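Local coordinates for fructosyl amine: oxygen oxidoreductase (Aspergillus fumigatus, PDB 3DJE), which oxidatively removes the sugar from fructosyl amino acids (deglycation), using a bound FAD cofactor and molecular oxygen, at residues F264-D269 with E274-D279; L250-P255 with P268-G273; P144-Y149 with L317-P322; P282-M287 with E310-A315. All coordinates share one frame; numbering follows the deposited sequence.

Following the chain, residues 144-149 come first, and their partner lies far along at 317-322, so contact 3 closes the longest loop and encloses the other three. Within it, contact 2 joins the end of helix 248-251 to the turn 268-273, and contact 1 pairs the two strands leading into and out of that same turn; the two overlap, sharing Pro268 and Asp269. Contact 4 follows in series, where strand 274-289, already used by contact 1, meets helix 307-320. That helix also supplies the far partner of contact 3. Together the contacts tie helix 307-320 to the large mixed sheet and to the loop entering it, and the end of helix 248-251 to the hairpin turn.

Contact 1: residues F264-D269 with E274-D279; sequences FFFEPD and EIKICD. With FSA (1-S-(carboxymethyl)-1-thio-beta-D-fructopyranose), chain D.
The ring of Phe264 lies over the side chain of Cys278, whose CB sits 3.7 Å from the ring centroid and beneath one face, a CH-pi contact. SG of Cys278 approaches the same ring obliquely, in a sulfur-aromatic contact. With chi1 at 58°, CG of Phe264 stands between the backbone N and the carbonyl carbon, and this turns the ring back across the neighbouring strand. Its edge meets the ligand: Phe264 CZ is 3.3 Å from O2 of the bound thio-fructopyranose FSA, while Phe258 stacks on the ring. The two strands form an antiparallel beta hairpin, with Phe264 and Cys278 as a hydrogen-bonded pair joined by Phe264 N to Cys278 O and Cys278 N to Phe264 O, both 2.9 Å. On the other sheet face, Phe265 CB rests 3.8 Å from Ile277 CG1. Phe266 and Lys276 run side by side; Lys276 NZ passes 3.7 Å from Phe266 CE2 and goes on to a salt bridge with Asp50 and a hydrogen bond to Asn52 O. Beyond Phe265 the ladder becomes irregular, and a water bridges Glu267 O, Glu274 O and Lys276 N. Asp269 N donates to Glu274 O at 2.8 Å, and Glu274 N returns a bond of 2.9 Å to Asp269 OD1, on the anti side but tilted 35° out of the carboxylate plane. A second water links Asp269 OD2 to Glu274 OE1, which His240 also holds.

Contact 2: residues L250-P255 with P268-G273; sequences LYKNIP and PDEERG
Apolar packing joins Tyr251 to Pro268 at the inner side of this contact. Tyr251 CB lies 3.6 Å from CD of the Pro268 ring, and CG of the same proline follows at 3.8 Å, so one edge of the pyrrolidine is set against the root of the tyrosine side chain. The backbone takes part as well, with Tyr251 O 3.4 Å from Pro268 CD. The phenol itself leads away from the turn: it passes Ile275 and Val138, and its hydroxyl is hydrogen-bonded to Gln323.

Charge pairing joins the outer side. Lys252 NZ and Glu270 OE2 form a salt bridge of 2.7 Å between two solvent-exposed residues. The side chains cross at about a right angle. Lys252 runs extended as far as CE and then bends at its last torsion (chi4 73°), while Glu270 folds at chi2 (-64°), which brings one carboxylate oxygen up to the ammonium.

Hydrogen bonds shape the 268-273 turn from within. Asp269 OD1 accepts from Arg272 N at 3.0 Å, with the donor well above the carboxylate plane, and a weak bond runs from Gly273 N to Asp269 O. Across the contact, Tyr251 to Ile254 make a type II beta turn, and Asn253 N in that turn is hydrogen-bonded to Glu267 just ahead of Pro268. The arrangement thus sets the beta turn that follows helix 248-251 against a hairpin connection that contains an Asx motif at Asp269, between strands 263-265 and 274-289.

Contact 3: residues P144-Y149 with L317-P322; sequences PGWKGY and LKETMP
Trp146 NE1 donates to Glu319 OE1 at 2.9 Å, a nearly straight bond (169°) that lies in the indole plane and reaches the oxygen almost along its C-O axis. The carboxylate is turned steeply to the indole, their planes 72° apart. Farther round the indole, the methyl group of Thr320 comes up to the six-membered ring, CG2 lying 3.5 Å from Trp146 CH2. Pro144 supplies the remaining direct contact: its CD packs 3.8 Å from Glu319 CG, the pyrrolidine crossing the aliphatic part of the glutamate at about a right angle.

Around this first shell, a water donates to Pro144 O at 2.8 Å and makes a weak bond to Glu319 OE2, so the second carboxylate oxygen is linked to the loop too. Glu319 reaches out because its chain is extended beyond CG (chi2 -175°), and a long, weak ion pair with Arg262 adds to the surroundings of OE1. Thr320 is steadied through its hydroxyl: with OG1 hydrogen-bonded to Leu316 O one turn back in the helix, CG2 is the branch that meets Trp146.

Farther out, Phe143 meets the indole edge-to-face, and Ile257 and Asn259 of strand 256-259 also touch it. Backbone bonds between Glu319 and Phe143 and between Thr320 and Gly141 fasten the loop alongside the C-terminal part of helix 307-320. Away from the annotated sites, this part of the helix is thereby joined to the loop that leads into strand 147-151 of the large mixed sheet.

Contact 4: residues P282-M287 with E310-A315; sequences PGYTNM and ETRVRA
The hydroxyl oxygen of Tyr284 is held by two groups. Arg312 NH2 donates to Tyr284 OH at 2.9 Å with an N-H...O angle of 173°, and Glu308, one turn earlier in the same helix, is hydrogen-bonded to that hydroxyl as well. The oxygen sits in the guanidinium plane of Arg312, at its edge, and the guanidinium nitrogen in turn lies near the plane of the phenol ring; the two planes are nevertheless inclined by 44°. Tyrosine and arginine approach from opposite directions, the hydroxyl meeting the edge of the guanidinium, so little surface is buried between them.

A bend at chi3 (-64°) presents the Arg312 nitrogens to two partners. While NH2 serves the tyrosine, NE forms a salt bridge with Asp279, a residue of the same strand as Tyr284. Holding the guanidinium at both places should restrict its rotation, and the carboxylate of Asp279 probably helps to balance its charge.

On another side of the helix, Arg314 grips Glu310 side-on, NE and NH1 both 3.1 Å from Glu310 OE2, while its NH2 is hydrogen-bonded to Ala325 O and Arg327 O. Tyr284 itself belongs to a strand bonded through its backbone to Ala235 of strand 232-242. The arrangement is a polar helix-to-sheet link, in which helix 307-320 is joined through Arg312 to two points of strand 274-289 in the large mixed sheet.

Contact 1: residues F264-D269 with E274-D279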
# COMPACT_ATOMS: atom_id res chain seq x y z
N PHE A 264 6.11 10.61 -8.14
CA PHE A 264 7.32 10.33 -7.39
C PHE A 264 8.15 9.24 -8.03
O PHE A 264 7.67 8.47 -8.88
CB PHE A 264 6.99 9.98 -5.93
CG PHE A 264 6.07 8.80 -5.76
CD1 PHE A 264 6.58 7.50 -5.62
CD2 PHE A 264 4.69 8.99 -5.70
CE1 PHE A 264 5.72 6.40 -5.42
CE2 PHE A 264 3.82 7.91 -5.51
CZ PHE A 264 4.33 6.61 -5.38
N PHE A 265 9.41 9.18 -7.62
CA PHE A 265 10.31 8.14 -8.07
C PHE A 265 11.43 7.91 -7.06
O PHE A 265 11.61 8.69 -6.11
CB PHE A 265 10.86 8.45 -9.47
CG PHE A 265 11.58 9.77 -9.57
CD1 PHE A 265 12.91 9.87 -9.17
CD2 PHE A 265 10.94 10.90 -10.09
CE1 PHE A 265 13.59 11.08 -9.27
CE2 PHE A 265 11.61 12.13 -10.17
CZ PHE A 265 12.94 12.22 -9.77
N PHE A 266 12.20 6.84 -7.30
CA PHE A 266 13.21 6.34 -6.38
C PHE A 266 14.53 6.11 -7.10
O PHE A 266 14.56 6.00 -8.33
CB PHE A 266 12.78 4.97 -5.85
CG PHE A 266 11.45 4.96 -5.14
CD1 PHE A 266 11.40 4.98 -3.75
CD2 PHE A 266 10.25 4.91 -5.85
CE1 PHE A 266 10.16 4.97 -3.07
CE2 PHE A 266 9.02 4.90 -5.19
CZ PHE A 266 8.98 4.91 -3.79
N GLU A 267 15.62 5.98 -6.34
CA GLU A 267 16.86 5.48 -6.90
C GLU A 267 16.65 4.13 -7.59
O GLU A 267 15.75 3.35 -7.21
CB GLU A 267 17.96 5.38 -5.83
CG GLU A 267 17.74 4.27 -4.82
CD GLU A 267 18.89 4.15 -3.86
OE1 GLU A 267 20.03 3.93 -4.34
OE2 GLU A 267 18.68 4.27 -2.64
N PRO A 268 17.46 3.83 -8.62
CA PRO A 268 17.28 2.56 -9.35
C PRO A 268 17.47 1.32 -8.49
O PRO A 268 18.30 1.31 -7.57
CB PRO A 268 18.37 2.62 -10.43
CG PRO A 268 19.33 3.65 -9.98
CD PRO A 268 18.53 4.66 -9.21
N ASP A 269 16.69 0.28 -8.77
CA ASP A 269 16.85 -0.98 -8.03
C ASP A 269 18.18 -1.63 -8.39
O ASP A 269 18.79 -1.31 -9.43
CB ASP A 269 15.63 -1.92 -8.18
CG ASP A 269 15.66 -2.81 -9.43
OD1 ASP A 269 16.32 -2.50 -10.45
OD2 ASP A 269 14.95 -3.84 -9.41
N GLU A 274 16.48 -0.48 -12.50
CA GLU A 274 15.21 0.12 -12.89
C GLU A 274 14.74 1.17 -11.91
O GLU A 274 14.71 0.93 -10.71
CB GLU A 274 14.14 -0.96 -13.05
CG GLU A 274 14.37 -1.81 -14.32
CD GLU A 274 13.41 -2.96 -14.49
OE1 GLU A 274 12.75 -3.39 -13.50
OE2 GLU A 274 13.33 -3.46 -15.63
N ILE A 275 14.40 2.35 -12.43
CA ILE A 275 13.77 3.40 -11.63
C ILE A 275 12.26 3.21 -11.69
O ILE A 275 11.68 3.17 -12.77
CB ILE A 275 14.11 4.83 -12.15
CG1 ILE A 275 15.62 5.11 -11.98
CG2 ILE A 275 13.29 5.91 -11.40
CD1 ILE A 275 16.12 6.39 -12.71
N LYS A 276 11.64 3.08 -10.52
CA LYS A 276 10.19 3.03 -10.43
C LYS A 276 9.62 4.45 -10.30
O LYS A 276 10.06 5.24 -9.45
CB LYS A 276 9.76 2.18 -9.23
CG LYS A 276 8.24 1.99 -9.17
CD LYS A 276 7.81 1.44 -7.84
CE LYS A 276 6.78 2.34 -7.22
NZ LYS A 276 6.76 2.07 -5.77
N ILE A 277 8.62 4.73 -11.13
CA ILE A 277 7.97 6.05 -11.18
C ILE A 277 6.46 5.88 -11.09
O ILE A 277 5.88 5.03 -11.78
CB ILE A 277 8.29 6.79 -12.52
CG1 ILE A 277 9.80 6.89 -12.75
CG2 ILE A 277 7.66 8.19 -12.54
CD1 ILE A 277 10.22 6.38 -14.09
N CYS A 278 5.82 6.70 -10.26
CA CYS A 278 4.37 6.76 -10.17
C CYS A 278 3.89 8.17 -10.50
O CYS A 278 4.42 9.14 -9.98
CB CYS A 278 3.88 6.43 -8.77
SG CYS A 278 4.17 4.71 -8.28
N ASP A 279 2.88 8.25 -11.38
CA ASP A 279 2.13 9.48 -11.60
C ASP A 279 1.08 9.63 -10.50
O ASP A 279 0.26 8.73 -10.32
CB ASP A 279 1.47 9.50 -12.98
CG ASP A 279 0.54 8.30 -13.24
OD1 ASP A 279 0.96 7.13 -13.05
OD2 ASP A 279 -0.63 8.53 -13.65
OAB FSA D . 2.39 6.42 2.31
CAL FSA D . 3.26 7.02 1.63
OAA FSA D . 4.18 7.69 2.17
CAH FSA D . 3.22 6.98 0.12
SAK FSA D . 1.79 6.16 -0.51
C1 FSA D . 2.15 6.45 -2.21
C2 FSA D . 0.88 6.34 -3.07
O2 FSA D . 1.25 6.12 -4.45
C3 FSA D . 0.04 7.62 -2.98
O3 FSA D . 0.76 8.73 -3.56
C4 FSA D . -1.34 7.45 -3.62
O4 FSA D . -2.15 8.60 -3.34
C5 FSA D . -2.06 6.21 -3.09
O5 FSA D . -2.46 6.38 -1.73
C6 FSA D . -1.15 4.99 -3.23
O6 FSA D . 0.09 5.25 -2.56
O HOH W 1 13.38 2.38 -8.37
O HOH W 2 13.30 -4.81 -11.15

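Contact 2: residues L250-P255 with P268-G273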
# COMPACT_ATOMS: atom_id res chain seq x y z
N LEU A 250 25.53 6.97 -11.29
CA LEU A 250 25.16 8.36 -11.09
C LEU A 250 23.87 8.54 -10.27
O LEU A 250 23.74 9.49 -9.49
CB LEU A 250 25.02 9.03 -12.46
CG LEU A 250 25.02 10.55 -12.51
CD1 LEU A 250 26.37 11.13 -12.08
CD2 LEU A 250 24.65 11.04 -13.91
N TYR A 251 22.94 7.61 -10.44
CA TYR A 251 21.61 7.74 -9.86
C TYR A 251 21.51 7.07 -8.50
O TYR A 251 20.47 7.15 -7.83
CB TYR A 251 20.57 7.13 -10.81
CG TYR A 251 20.35 7.89 -12.11
CD1 TYR A 251 19.25 8.72 -12.27
CD2 TYR A 251 21.24 7.75 -13.18
CE1 TYR A 251 19.04 9.41 -13.46
CE2 TYR A 251 21.04 8.45 -14.37
CZ TYR A 251 19.94 9.28 -14.50
OH TYR A 251 19.71 9.96 -15.68
N LYS A 252 22.59 6.40 -8.08
CA LYS A 252 22.59 5.65 -6.81
C LYS A 252 22.44 6.55 -5.58
O LYS A 252 23.04 7.63 -5.52
CB LYS A 252 23.84 4.77 -6.68
CG LYS A 252 23.82 3.78 -5.50
CD LYS A 252 25.08 2.91 -5.45
CE LYS A 252 25.09 2.00 -4.22
NZ LYS A 252 24.11 0.89 -4.32
N ASN A 253 21.64 6.11 -4.62
CA ASN A 253 21.51 6.75 -3.30
C ASN A 253 20.75 8.08 -3.27
O ASN A 253 20.70 8.73 -2.22
CB ASN A 253 22.88 6.90 -2.60
CG ASN A 253 23.63 5.58 -2.47
OD1 ASN A 253 23.09 4.60 -1.95
ND2 ASN A 253 24.88 5.56 -2.92
N ILE A 254 20.16 8.48 -4.39
CA ILE A 254 19.39 9.73 -4.42
C ILE A 254 18.19 9.61 -3.48
O ILE A 254 17.68 8.50 -3.25
CB ILE A 254 18.91 10.13 -5.85
CG1 ILE A 254 18.02 9.05 -6.48
CG2 ILE A 254 20.12 10.50 -6.75
CD1 ILE A 254 17.28 9.50 -7.74
N PRO A 255 17.74 10.74 -2.92
CA PRO A 255 16.56 10.66 -2.06
C PRO A 255 15.30 10.36 -2.86
O PRO A 255 15.30 10.52 -4.08
CB PRO A 255 16.47 12.06 -1.45
CG PRO A 255 17.16 12.95 -2.43
CD PRO A 255 18.28 12.11 -3.01
N PRO A 268 17.46 3.83 -8.62
CA PRO A 268 17.28 2.56 -9.35
C PRO A 268 17.47 1.32 -8.49
O PRO A 268 18.30 1.31 -7.57
CB PRO A 268 18.37 2.62 -10.43
CG PRO A 268 19.33 3.65 -9.98
CD PRO A 268 18.53 4.66 -9.21
N ASP A 269 16.69 0.28 -8.77
CA ASP A 269 16.85 -0.98 -8.03
C ASP A 269 18.18 -1.63 -8.39
O ASP A 269 18.79 -1.31 -9.43
CB ASP A 269 15.63 -1.92 -8.18
CG ASP A 269 15.66 -2.81 -9.43
OD1 ASP A 269 16.32 -2.50 -10.45
OD2 ASP A 269 14.95 -3.84 -9.41
N GLU A 270 18.67 -2.52 -7.53
CA GLU A 270 19.95 -3.16 -7.79
C GLU A 270 19.87 -4.21 -8.88
O GLU A 270 20.75 -4.28 -9.74
CB GLU A 270 20.52 -3.78 -6.50
CG GLU A 270 21.04 -2.77 -5.50
CD GLU A 270 22.24 -1.96 -6.01
OE1 GLU A 270 23.01 -2.46 -6.86
OE2 GLU A 270 22.40 -0.80 -5.57
N GLU A 271 18.80 -5.01 -8.83
CA GLU A 271 18.66 -6.17 -9.72
C GLU A 271 18.78 -5.77 -11.18
O GLU A 271 19.58 -6.34 -11.91
CB GLU A 271 17.32 -6.87 -9.50
CG GLU A 271 17.32 -7.93 -8.43
CD GLU A 271 15.92 -8.47 -8.14
OE1 GLU A 271 14.96 -8.13 -8.87
OE2 GLU A 271 15.78 -9.24 -7.16
N ARG A 272 18.00 -4.77 -11.59
CA ARG A 272 17.87 -4.42 -13.01
C ARG A 272 18.20 -2.98 -13.35
O ARG A 272 18.10 -2.59 -14.53
CB ARG A 272 16.46 -4.75 -13.51
CG ARG A 272 16.07 -6.22 -13.45
CD ARG A 272 14.65 -6.40 -13.99
NE ARG A 272 14.25 -7.81 -14.02
CZ ARG A 272 13.59 -8.44 -13.06
NH1 ARG A 272 13.24 -7.82 -11.93
NH2 ARG A 272 13.28 -9.72 -13.22
N GLY A 273 18.61 -2.21 -12.35
CA GLY A 273 18.89 -0.79 -12.53
C GLY A 273 17.65 -0.02 -12.96
O GLY A 273 17.73 0.98 -13.68

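Contact 3: residues P144-Y149 with L317-P322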
# COMPACT_ATOMS: atom_id res chain seq x y z
N PRO A 144 9.05 23.26 -12.31
CA PRO A 144 8.29 24.51 -12.40
C PRO A 144 7.22 24.64 -11.32
O PRO A 144 6.31 23.82 -11.23
CB PRO A 144 7.66 24.45 -13.79
CG PRO A 144 7.62 23.01 -14.15
CD PRO A 144 8.80 22.37 -13.45
N GLY A 145 7.36 25.68 -10.50
CA GLY A 145 6.43 25.94 -9.41
C GLY A 145 6.53 24.99 -8.22
O GLY A 145 5.74 25.12 -7.28
N TRP A 146 7.46 24.04 -8.24
CA TRP A 146 7.61 23.12 -7.10
C TRP A 146 8.08 23.87 -5.86
O TRP A 146 9.00 24.68 -5.94
CB TRP A 146 8.63 22.02 -7.40
CG TRP A 146 8.21 20.96 -8.36
CD1 TRP A 146 7.53 21.13 -9.55
CD2 TRP A 146 8.49 19.56 -8.26
NE1 TRP A 146 7.37 19.91 -10.17
CE2 TRP A 146 7.95 18.93 -9.40
CE3 TRP A 146 9.14 18.77 -7.29
CZ2 TRP A 146 8.03 17.55 -9.61
CZ3 TRP A 146 9.23 17.40 -7.51
CH2 TRP A 146 8.68 16.80 -8.65
N LYS A 147 7.44 23.59 -4.73
CA LYS A 147 7.87 24.10 -3.45
C LYS A 147 7.73 22.95 -2.48
O LYS A 147 6.73 22.22 -2.51
CB LYS A 147 6.96 25.23 -2.98
CG LYS A 147 7.46 25.91 -1.72
CD LYS A 147 6.50 26.99 -1.23
CE LYS A 147 6.94 27.52 0.13
NZ LYS A 147 6.66 26.57 1.23
N GLY A 148 8.70 22.77 -1.59
CA GLY A 148 8.59 21.64 -0.69
C GLY A 148 9.57 21.61 0.45
O GLY A 148 10.26 22.61 0.72
N TYR A 149 9.62 20.45 1.09
CA TYR A 149 10.43 20.24 2.28
C TYR A 149 11.26 18.98 2.14
O TYR A 149 10.72 17.91 1.82
CB TYR A 149 9.55 20.12 3.52
CG TYR A 149 8.74 21.36 3.77
CD1 TYR A 149 9.33 22.49 4.34
CD2 TYR A 149 7.40 21.43 3.39
CE1 TYR A 149 8.59 23.66 4.55
CE2 TYR A 149 6.65 22.59 3.60
CZ TYR A 149 7.25 23.69 4.18
OH TYR A 149 6.49 24.83 4.38
N LEU A 317 8.43 13.34 -15.62
CA LEU A 317 9.85 13.17 -15.95
C LEU A 317 10.39 14.43 -16.63
O LEU A 317 11.52 14.83 -16.39
CB LEU A 317 10.08 11.95 -16.84
CG LEU A 317 9.86 10.60 -16.14
CD1 LEU A 317 9.86 9.47 -17.16
CD2 LEU A 317 10.93 10.39 -15.06
N LYS A 318 9.58 15.06 -17.47
CA LYS A 318 10.03 16.29 -18.13
C LYS A 318 10.42 17.38 -17.12
O LYS A 318 11.36 18.13 -17.36
CB LYS A 318 8.98 16.81 -19.11
CG LYS A 318 9.46 17.98 -19.98
CD LYS A 318 9.94 17.50 -21.34
CE LYS A 318 8.79 17.22 -22.30
NZ LYS A 318 7.95 16.05 -21.88
N GLU A 319 9.69 17.43 -16.00
CA GLU A 319 9.90 18.44 -14.97
C GLU A 319 11.08 18.14 -14.04
O GLU A 319 11.50 19.02 -13.28
CB GLU A 319 8.64 18.60 -14.11
CG GLU A 319 7.42 19.10 -14.89
CD GLU A 319 6.20 19.36 -14.01
OE1 GLU A 319 6.26 19.21 -12.77
OE2 GLU A 319 5.16 19.73 -14.59
N THR A 320 11.60 16.92 -14.12
CA THR A 320 12.55 16.41 -13.12
C THR A 320 13.79 15.78 -13.75
O THR A 320 14.92 16.21 -13.49
CB THR A 320 11.87 15.36 -12.20
OG1 THR A 320 11.30 14.32 -13.01
CG2 THR A 320 10.77 16.01 -11.38
N MSE A 321 13.57 14.74 -14.54
CA MSE A 321 14.64 14.03 -15.24
C MSE A 321 14.34 13.99 -16.74
O MSE A 321 14.03 12.94 -17.29
CB MSE A 321 14.78 12.62 -14.67
CG MSE A 321 15.19 12.65 -13.23
SE MSE A 321 15.53 10.91 -12.50
CE MSE A 321 13.79 10.10 -12.78
N PRO A 322 14.37 15.16 -17.39
CA PRO A 322 13.91 15.23 -18.79
C PRO A 322 14.72 14.35 -19.74
O PRO A 322 14.20 13.93 -20.79
CB PRO A 322 14.04 16.72 -19.14
CG PRO A 322 14.99 17.28 -18.15
CD PRO A 322 14.81 16.47 -16.88
O HOH W 3 4.69 22.08 -12.70

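Contact 4: residues P282-M287 with E310-A315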
# COMPACT_ATOMS: atom_id res chain seq x y z
N PRO A 282 -5.88 10.98 -7.87
CA PRO A 282 -6.80 10.45 -6.86
C PRO A 282 -7.26 8.98 -7.01
O PRO A 282 -8.03 8.52 -6.17
CB PRO A 282 -7.99 11.42 -6.93
CG PRO A 282 -7.47 12.62 -7.68
CD PRO A 282 -6.52 12.06 -8.66
N GLY A 283 -6.79 8.28 -8.04
CA GLY A 283 -7.05 6.85 -8.18
C GLY A 283 -8.06 6.49 -9.25
O GLY A 283 -8.86 7.34 -9.68
N TYR A 284 -8.00 5.23 -9.69
CA TYR A 284 -9.02 4.63 -10.58
C TYR A 284 -9.88 3.65 -9.79
O TYR A 284 -9.36 2.78 -9.08
CB TYR A 284 -8.36 3.83 -11.70
CG TYR A 284 -7.63 4.63 -12.73
CD1 TYR A 284 -8.29 5.08 -13.87
CD2 TYR A 284 -6.27 4.90 -12.60
CE1 TYR A 284 -7.62 5.81 -14.83
CE2 TYR A 284 -5.58 5.63 -13.56
CZ TYR A 284 -6.27 6.09 -14.68
OH TYR A 284 -5.60 6.81 -15.64
N THR A 285 -11.20 3.78 -9.93
CA THR A 285 -12.10 2.73 -9.48
C THR A 285 -12.46 1.84 -10.68
O THR A 285 -12.10 2.14 -11.82
CB THR A 285 -13.39 3.31 -8.89
OG1 THR A 285 -14.00 4.17 -9.87
CG2 THR A 285 -13.11 4.09 -7.61
N ASN A 286 -13.16 0.74 -10.42
CA ASN A 286 -13.70 -0.08 -11.50
C ASN A 286 -15.14 -0.44 -11.15
O ASN A 286 -15.43 -1.58 -10.78
CB ASN A 286 -12.85 -1.32 -11.74
CG ASN A 286 -13.26 -2.08 -13.01
OD1 ASN A 286 -13.48 -1.47 -14.06
ND2 ASN A 286 -13.33 -3.40 -12.92
N MSE A 287 -16.00 0.57 -11.24
CA MSE A 287 -17.40 0.49 -10.83
C MSE A 287 -18.23 -0.35 -11.79
O MSE A 287 -18.38 -0.01 -12.97
CB MSE A 287 -18.01 1.90 -10.72
CG MSE A 287 -17.37 2.79 -9.66
SE MSE A 287 -17.55 2.05 -7.86
CE MSE A 287 -16.74 3.47 -6.82
N GLU A 310 0.56 6.97 -18.72
CA GLU A 310 1.85 7.15 -19.37
C GLU A 310 2.14 8.63 -19.66
O GLU A 310 3.25 9.09 -19.42
CB GLU A 310 1.93 6.36 -20.67
CG GLU A 310 3.17 6.68 -21.49
CD GLU A 310 3.34 5.78 -22.70
OE1 GLU A 310 2.32 5.24 -23.20
OE2 GLU A 310 4.49 5.60 -23.16
N THR A 311 1.15 9.35 -20.19
CA THR A 311 1.33 10.78 -20.49
C THR A 311 1.69 11.56 -19.22
O THR A 311 2.59 12.40 -19.24
CB THR A 311 0.08 11.35 -21.18
OG1 THR A 311 -0.14 10.60 -22.38
CG2 THR A 311 0.25 12.82 -21.55
N ARG A 312 1.02 11.25 -18.12
CA ARG A 312 1.30 11.91 -16.85
C ARG A 312 2.69 11.58 -16.32
O ARG A 312 3.38 12.46 -15.80
CB ARG A 312 0.24 11.58 -15.79
CG ARG A 312 -1.14 12.11 -16.11
CD ARG A 312 -2.09 11.90 -14.94
NE ARG A 312 -2.29 10.47 -14.65
CZ ARG A 312 -3.36 9.76 -15.02
NH1 ARG A 312 -4.35 10.32 -15.70
NH2 ARG A 312 -3.43 8.48 -14.70
N VAL A 313 3.11 10.32 -16.48
CA VAL A 313 4.46 9.90 -16.08
C VAL A 313 5.53 10.68 -16.84
O VAL A 313 6.48 11.18 -16.24
CB VAL A 313 4.68 8.38 -16.31
CG1 VAL A 313 6.15 7.99 -16.22
CG2 VAL A 313 3.84 7.57 -15.33
N ARG A 314 5.38 10.78 -18.16
CA ARG A 314 6.37 11.46 -19.00
C ARG A 314 6.38 12.97 -18.74
O ARG A 314 7.43 13.59 -18.83
CB ARG A 314 6.17 11.12 -20.48
CG ARG A 314 6.28 9.61 -20.76
CD ARG A 314 6.43 9.29 -22.22
NE ARG A 314 6.50 7.85 -22.46
CZ ARG A 314 7.60 7.10 -22.30
NH1 ARG A 314 7.54 5.80 -22.55
NH2 ARG A 314 8.74 7.65 -21.88
N ALA A 315 5.22 13.52 -18.38
CA ALA A 315 5.12 14.93 -17.96
C ALA A 315 5.91 15.19 -16.68
O ALA A 315 6.62 16.20 -16.56
CB ALA A 315 3.67 15.35 -17.81